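Local structure of mitomycin biosynthesis 6-O-methyltransferase (Streptomyces lavendulae, 3GWZ) at residues Asp307-Glu312 and Arg362-Arg367; Arg288-Ile293 and Ser301-Ile306. The protein transfers the methyl group of S-adenosyl-L-methionine to the 6-hydroxyl of 6-demethylmitomycins A and B, producing mitomycins A and B. One frame throughout, in Å; residues are numbered along the deposited sequence.

Contact 1 of 2, residues Asp307-Glu312 and Arg362-Arg367; sequences DNLIDE and RIVEIR
Asp307 and Arg362 pair backbone to backbone, while their flat ends, carboxylate and guanidinium, belong to different surroundings. At the carboxylate, OD1 receives Asn308 N at 3.0 Å on its anti side, with the donor 15° out of the carboxylate plane. His276 ND1 also bonds to OD1, and His279 N binds OD2 weakly. The guanidinium of Arg362 leads away from Asp307, its chain bending at chi3 (76°), and its NE bonds to Ser353 OG on the neighbouring strand 348-355.

The backbones form an antiparallel hydrogen-bonded pair. Arg362 N donates to Asp307 O at 2.9 Å, and the return bond from Asp307 N to Arg362 O is longer, 3.3 Å. Both side chains leave the same face of the sheet.

Beyond the pair, Leu309 takes over with an apolar contact. Its CD2 methyl lies 4.0 Å from Val364 CG2 and 4.1 Å from Arg362 CD, and the leucine and arginine side chains cross at about a right angle. Val364 holds CG1 anti to its backbone N (chi1 -175°), which leaves CG2 as the branch that meets the leucine. A branched leucine suits this place because one methyl can touch both the valine and the greasy stem of the arginine, whose charge is carried farther off. Phe339 of helix 336-344 also packs on Leu309.

The pairing fixes the register of the strand end that carries Asp307 and the substrate-binding Asn308; the Asp307 side chain comes close to His279, the probable proton acceptor. Two bonds to OD1 and a weak one to OD2 hold the buried carboxylate, consistent with a part in holding the loop that carries His276 and His279.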
loop_
_atom_site.group_PDB
_atom_site.type_symbol
_atom_site.label_atom_id
_atom_site.label_comp_id
_atom_site.label_asym_id
_atom_site.label_seq_id
_atom_site.Cartn_x
_atom_site.Cartn_y
_atom_site.Cartn_z
ATOM N N ASP A 307 25.002 -6.092 -19.874
ATOM C CA ASP A 307 23.909 -5.777 -20.787
ATOM C C ASP A 307 23.240 -7.023 -21.342
ATOM O O ASP A 307 23.644 -8.152 -21.043
ATOM C CB ASP A 307 24.390 -4.850 -21.918
ATOM C CG ASP A 307 23.490 -3.625 -22.096
ATOM O OD1 ASP A 307 22.256 -3.767 -21.944
ATOM O OD2 ASP A 307 24.011 -2.518 -22.385
ATOM N N ASN A 308 22.184 -6.804 -22.115
ATOM C CA ASN A 308 21.480 -7.887 -22.768
ATOM C C ASN A 308 22.315 -8.314 -23.968
ATOM O O ASN A 308 22.651 -7.487 -24.810
ATOM C CB ASN A 308 20.087 -7.413 -23.198
ATOM C CG ASN A 308 19.288 -6.813 -22.040
ATOM O OD1 ASN A 308 19.280 -7.354 -20.938
ATOM N ND2 ASN A 308 18.622 -5.688 -22.287
ATOM N N LEU A 309 22.685 -9.585 -24.035
ATOM C CA LEU A 309 23.451 -10.062 -25.180
ATOM C C LEU A 309 22.598 -10.911 -26.106
ATOM O O LEU A 309 21.868 -11.790 -25.656
ATOM C CB LEU A 309 24.696 -10.843 -24.745
ATOM C CG LEU A 309 25.989 -10.017 -24.725
ATOM C CD1 LEU A 309 25.821 -8.805 -23.841
ATOM C CD2 LEU A 309 27.165 -10.853 -24.266
ATOM N N ILE A 310 22.706 -10.637 -27.401
ATOM C CA ILE A 310 22.020 -11.412 -28.427
ATOM C C ILE A 310 22.839 -12.647 -28.769
ATOM O O ILE A 310 23.994 -12.532 -29.193
ATOM C CB ILE A 310 21.874 -10.595 -29.716
ATOM C CG1 ILE A 310 21.022 -9.350 -29.457
ATOM C CG2 ILE A 310 21.305 -11.469 -30.853
ATOM C CD1 ILE A 310 19.611 -9.677 -29.033
ATOM N N ASP A 311 22.247 -13.819 -28.571
ATOM C CA ASP A 311 22.888 -15.065 -28.956
ATOM C C ASP A 311 22.204 -15.650 -30.186
ATOM O O ASP A 311 21.518 -14.938 -30.926
ATOM C CB ASP A 311 22.908 -16.070 -27.797
ATOM C CG ASP A 311 21.520 -16.471 -27.338
ATOM O OD1 ASP A 311 20.543 -16.233 -28.078
ATOM O OD2 ASP A 311 21.406 -17.034 -26.229
ATOM N N GLU A 312 22.380 -16.952 -30.391
ATOM C CA GLU A 312 21.958 -17.593 -31.631
ATOM C C GLU A 312 20.444 -17.705 -31.764
ATOM O O GLU A 312 19.918 -17.679 -32.869
ATOM C CB GLU A 312 22.611 -18.975 -31.764
ATOM C CG GLU A 312 24.127 -18.931 -31.949
ATOM C CD GLU A 312 24.849 -18.215 -30.809
ATOM O OE1 GLU A 312 24.419 -18.354 -29.640
ATOM O OE2 GLU A 312 25.850 -17.515 -31.083
ATOM N N ARG A 362 24.253 -10.530 -19.437
ATOM C CA ARG A 362 25.541 -11.143 -19.129
ATOM C C ARG A 362 26.502 -10.091 -18.609
ATOM O O ARG A 362 26.312 -8.899 -18.850
ATOM C CB ARG A 362 26.135 -11.849 -20.357
ATOM C CG ARG A 362 25.447 -13.171 -20.695
ATOM C CD ARG A 362 26.224 -13.989 -21.720
ATOM N NE ARG A 362 27.402 -14.652 -21.157
ATOM C CZ ARG A 362 27.367 -15.809 -20.497
ATOM N NH1 ARG A 362 26.214 -16.429 -20.293
ATOM N NH2 ARG A 362 28.486 -16.344 -20.029
ATOM N N ILE A 363 27.526 -10.537 -17.887
ATOM C CA ILE A 363 28.583 -9.649 -17.435
ATOM C C ILE A 363 29.788 -9.886 -18.331
ATOM O O ILE A 363 30.330 -10.984 -18.350
ATOM C CB ILE A 363 28.990 -9.946 -15.973
ATOM C CG1 ILE A 363 27.821 -9.689 -15.026
ATOM C CG2 ILE A 363 30.197 -9.091 -15.563
ATOM C CD1 ILE A 363 27.953 -10.401 -13.689
ATOM N N VAL A 364 30.194 -8.875 -19.090
ATOM C CA VAL A 364 31.375 -9.014 -19.920
ATOM C C VAL A 364 32.547 -8.316 -19.239
ATOM O O VAL A 364 32.570 -7.093 -19.127
ATOM C CB VAL A 364 31.148 -8.450 -21.327
ATOM C CG1 VAL A 364 32.363 -8.717 -22.210
ATOM C CG2 VAL A 364 29.904 -9.081 -21.944
ATOM N N GLU A 365 33.507 -9.105 -18.756
ATOM C CA GLU A 365 34.672 -8.554 -18.079
ATOM C C GLU A 365 35.747 -8.192 -19.094
ATOM O O GLU A 365 36.139 -9.020 -19.917
ATOM C CB GLU A 365 35.236 -9.545 -17.059
ATOM C CG GLU A 365 36.497 -9.022 -16.363
ATOM C CD GLU A 365 37.127 -10.045 -15.435
ATOM O OE1 GLU A 365 37.162 -11.237 -15.802
ATOM O OE2 GLU A 365 37.590 -9.655 -14.343
ATOM N N ILE A 366 36.235 -6.959 -19.004
ATOM C CA ILE A 366 37.068 -6.363 -20.040
ATOM C C ILE A 366 38.323 -5.713 -19.443
ATOM O O ILE A 366 38.281 -5.138 -18.351
ATOM C CB ILE A 366 36.242 -5.315 -20.835
ATOM C CG1 ILE A 366 35.115 -6.007 -21.607
ATOM C CG2 ILE A 366 37.119 -4.492 -21.759
ATOM C CD1 ILE A 366 33.858 -5.165 -21.735
ATOM N N ARG A 367 39.442 -5.812 -20.153
ATOM C CA ARG A 367 40.677 -5.168 -19.709
ATOM C C ARG A 367 41.283 -4.378 -20.851
ATOM O O ARG A 367 40.854 -4.512 -21.998
ATOM C CB ARG A 367 41.684 -6.207 -19.209
ATOM C CG ARG A 367 42.111 -7.209 -20.272
ATOM C CD ARG A 367 43.234 -8.111 -19.772
ATOM N NE ARG A 367 43.643 -9.074 -20.789
ATOM C CZ ARG A 367 44.601 -8.854 -21.684
ATOM N NH1 ARG A 367 45.260 -7.702 -21.686
ATOM N NH2 ARG A 367 44.903 -9.790 -22.576
#

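Contact 2 of 2, residues Arg288-Ile293 and Ser301-Ile306; sequences RILRRI and SRLLVI
Leu303, which meets Leu290 and Ile293 of the helix, is approached along the chain through two polar residues. Ser301 suits the turn into the strand: its small hydroxyl OG bonds to Ala269 O and Lys298 N. Arg302 then folds its guanidinium back on the chain, NH1 giving a 3.0 Å bond to Ser301 O that is fairly straight (162°). The donor stands above the carbonyl plane, yet the oxygen lies nearly in the plane of the guanidinium.

At Leu303 the strand touches the helix. With CG anti to the backbone N (chi1 166°), the side chain reaches out from the sheet and its CD2 methyl does all the close touching, 4.0 Å from Ile293 CG2 and 4.2 Å from Leu290 CD2. Leucine and isoleucine lie one turn apart on the helix, so a single methyl can meet both; each crosses Leu303 at about a right angle. This is helix-on-sheet packing within a right-handed beta-alpha-beta crossover, in which helix 283-296 connects the parallel neighbours 271-275 and 302-308 of the Rossmann-like methyltransferase domain.

Leu304 turns to the other face of the sheet, where it packs on Tyr198. Val305 returns to the helix side at a looser distance, its CG2 4.8 Å from Leu290 CD2, and it also touches Ile274. Ile306, again on the far face, rests on Lys275, a residue of the S-adenosyl-L-methionine site.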
loop_
_atom_site.group_PDB
_atom_site.type_symbol
_atom_site.label_atom_id
_atom_site.label_comp_id
_atom_site.label_asym_id
_atom_site.label_seq_id
_atom_site.Cartn_x
_atom_site.Cartn_y
_atom_site.Cartn_z
ATOM N N ARG A 288 32.949 6.237 -28.493
ATOM C CA ARG A 288 33.280 7.446 -27.741
ATOM C C ARG A 288 33.324 7.147 -26.247
ATOM O O ARG A 288 34.266 7.530 -25.549
ATOM C CB ARG A 288 32.271 8.570 -28.012
ATOM C CG ARG A 288 32.317 9.146 -29.422
ATOM C CD ARG A 288 31.133 10.096 -29.662
ATOM N NE ARG A 288 31.262 11.318 -28.878
ATOM C CZ ARG A 288 30.250 12.116 -28.545
ATOM N NH1 ARG A 288 29.005 11.829 -28.921
ATOM N NH2 ARG A 288 30.487 13.206 -27.829
ATOM N N ILE A 289 32.299 6.463 -25.751
ATOM C CA ILE A 289 32.239 6.140 -24.330
ATOM C C ILE A 289 33.391 5.218 -23.933
ATOM O O ILE A 289 34.092 5.472 -22.954
ATOM C CB ILE A 289 30.876 5.489 -23.944
ATOM C CG1 ILE A 289 29.737 6.486 -24.154
ATOM C CG2 ILE A 289 30.891 5.036 -22.491
ATOM C CD1 ILE A 289 28.358 5.826 -24.259
ATOM N N LEU A 290 33.596 4.163 -24.716
ATOM C CA LEU A 290 34.582 3.140 -24.389
ATOM C C LEU A 290 35.991 3.722 -24.376
ATOM O O LEU A 290 36.822 3.364 -23.534
ATOM C CB LEU A 290 34.504 1.992 -25.397
ATOM C CG LEU A 290 33.254 1.121 -25.301
ATOM C CD1 LEU A 290 33.257 0.058 -26.398
ATOM C CD2 LEU A 290 33.171 0.486 -23.911
ATOM N N ARG A 291 36.257 4.610 -25.323
ATOM C CA ARG A 291 37.585 5.205 -25.427
ATOM C C ARG A 291 37.887 6.068 -24.203
ATOM O O ARG A 291 39.000 6.035 -23.677
ATOM C CB ARG A 291 37.732 6.005 -26.729
ATOM C CG ARG A 291 38.009 5.126 -27.948
ATOM C CD ARG A 291 38.146 5.927 -29.241
ATOM N NE ARG A 291 38.390 5.045 -30.384
ATOM C CZ ARG A 291 38.327 5.422 -31.659
ATOM N NH1 ARG A 291 38.023 6.676 -31.977
ATOM N NH2 ARG A 291 38.564 4.541 -32.623
ATOM N N ARG A 292 36.895 6.823 -23.737
ATOM C CA ARG A 292 37.087 7.615 -22.530
ATOM C C ARG A 292 37.263 6.720 -21.303
ATOM O O ARG A 292 38.022 7.046 -20.391
ATOM C CB ARG A 292 35.951 8.616 -22.317
ATOM C CG ARG A 292 36.287 9.646 -21.234
ATOM C CD ARG A 292 35.334 10.825 -21.230
ATOM N NE ARG A 292 35.335 11.547 -22.500
ATOM C CZ ARG A 292 36.219 12.482 -22.832
ATOM N NH1 ARG A 292 37.194 12.807 -21.993
ATOM N NH2 ARG A 292 36.128 13.095 -24.007
ATOM N N ILE A 293 36.560 5.592 -21.271
ATOM C CA ILE A 293 36.733 4.651 -20.175
ATOM C C ILE A 293 38.134 4.052 -20.234
ATOM O O ILE A 293 38.847 4.025 -19.239
ATOM C CB ILE A 293 35.681 3.521 -20.213
ATOM C CG1 ILE A 293 34.282 4.094 -19.971
ATOM C CG2 ILE A 293 35.999 2.451 -19.180
ATOM C CD1 ILE A 293 33.175 3.086 -20.237
ATOM N N SER A 301 43.089 -2.370 -14.086
ATOM C CA SER A 301 41.661 -2.094 -13.961
ATOM C C SER A 301 40.824 -3.082 -14.761
ATOM O O SER A 301 41.302 -3.680 -15.726
ATOM C CB SER A 301 41.342 -0.670 -14.422
ATOM O OG SER A 301 41.823 0.276 -13.491
ATOM N N ARG A 302 39.571 -3.252 -14.352
ATOM C CA ARG A 302 38.635 -4.059 -15.115
ATOM C C ARG A 302 37.370 -3.259 -15.426
ATOM O O ARG A 302 36.943 -2.424 -14.628
ATOM C CB ARG A 302 38.290 -5.352 -14.365
ATOM C CG ARG A 302 39.441 -6.359 -14.279
ATOM C CD ARG A 302 39.908 -6.767 -15.669
ATOM N NE ARG A 302 40.927 -7.817 -15.641
ATOM C CZ ARG A 302 42.233 -7.602 -15.757
ATOM N NH1 ARG A 302 42.703 -6.367 -15.900
ATOM N NH2 ARG A 302 43.076 -8.628 -15.726
ATOM N N LEU A 303 36.796 -3.500 -16.601
ATOM C CA LEU A 303 35.518 -2.903 -16.970
ATOM C C LEU A 303 34.497 -4.017 -17.110
ATOM O O LEU A 303 34.771 -5.031 -17.764
ATOM C CB LEU A 303 35.634 -2.149 -18.296
ATOM C CG LEU A 303 34.320 -1.749 -18.979
ATOM C CD1 LEU A 303 33.522 -0.801 -18.100
ATOM C CD2 LEU A 303 34.602 -1.100 -20.331
ATOM N N LEU A 304 33.342 -3.846 -16.471
ATOM C CA LEU A 304 32.239 -4.784 -16.627
ATOM C C LEU A 304 31.127 -4.151 -17.451
ATOM O O LEU A 304 30.388 -3.299 -16.963
ATOM C CB LEU A 304 31.667 -5.208 -15.272
ATOM C CG LEU A 304 32.658 -5.729 -14.228
ATOM C CD1 LEU A 304 31.901 -6.208 -12.989
ATOM C CD2 LEU A 304 33.523 -6.844 -14.807
ATOM N N VAL A 305 31.011 -4.566 -18.705
ATOM C CA VAL A 305 29.869 -4.180 -19.495
ATOM C C VAL A 305 28.748 -5.158 -19.154
ATOM O O VAL A 305 28.865 -6.355 -19.378
ATOM C CB VAL A 305 30.181 -4.199 -21.005
ATOM C CG1 VAL A 305 28.886 -4.045 -21.800
ATOM C CG2 VAL A 305 31.144 -3.074 -21.347
ATOM N N ILE A 306 27.673 -4.645 -18.570
ATOM C CA ILE A 306 26.578 -5.496 -18.129
ATOM C C ILE A 306 25.351 -5.187 -18.972
ATOM O O ILE A 306 24.746 -4.126 -18.842
ATOM C CB ILE A 306 26.299 -5.286 -16.629
ATOM C CG1 ILE A 306 27.590 -5.540 -15.836
ATOM C CG2 ILE A 306 25.172 -6.198 -16.151
ATOM C CD1 ILE A 306 27.533 -5.093 -14.385
#

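Contact 2 closes before contact 1 opens along the chain, and their centres lie 13 Å apart. Both use strand 302-308: helix 283-296 packs on one face of its earlier part, while strand 361-368, the antiparallel neighbour in the seven-stranded mixed sheet, pairs along its edge as far as Asp307. The two contacts also meet directly, through probable hydrogen bonds from Ile366 N to Leu303 O (2.7 Å) and from Val364 N to Val305 O (2.9 Å). The same strand therefore carries the helix-packed residues toward one end and, at the other, Asp307 and Asn308 of the active-site region.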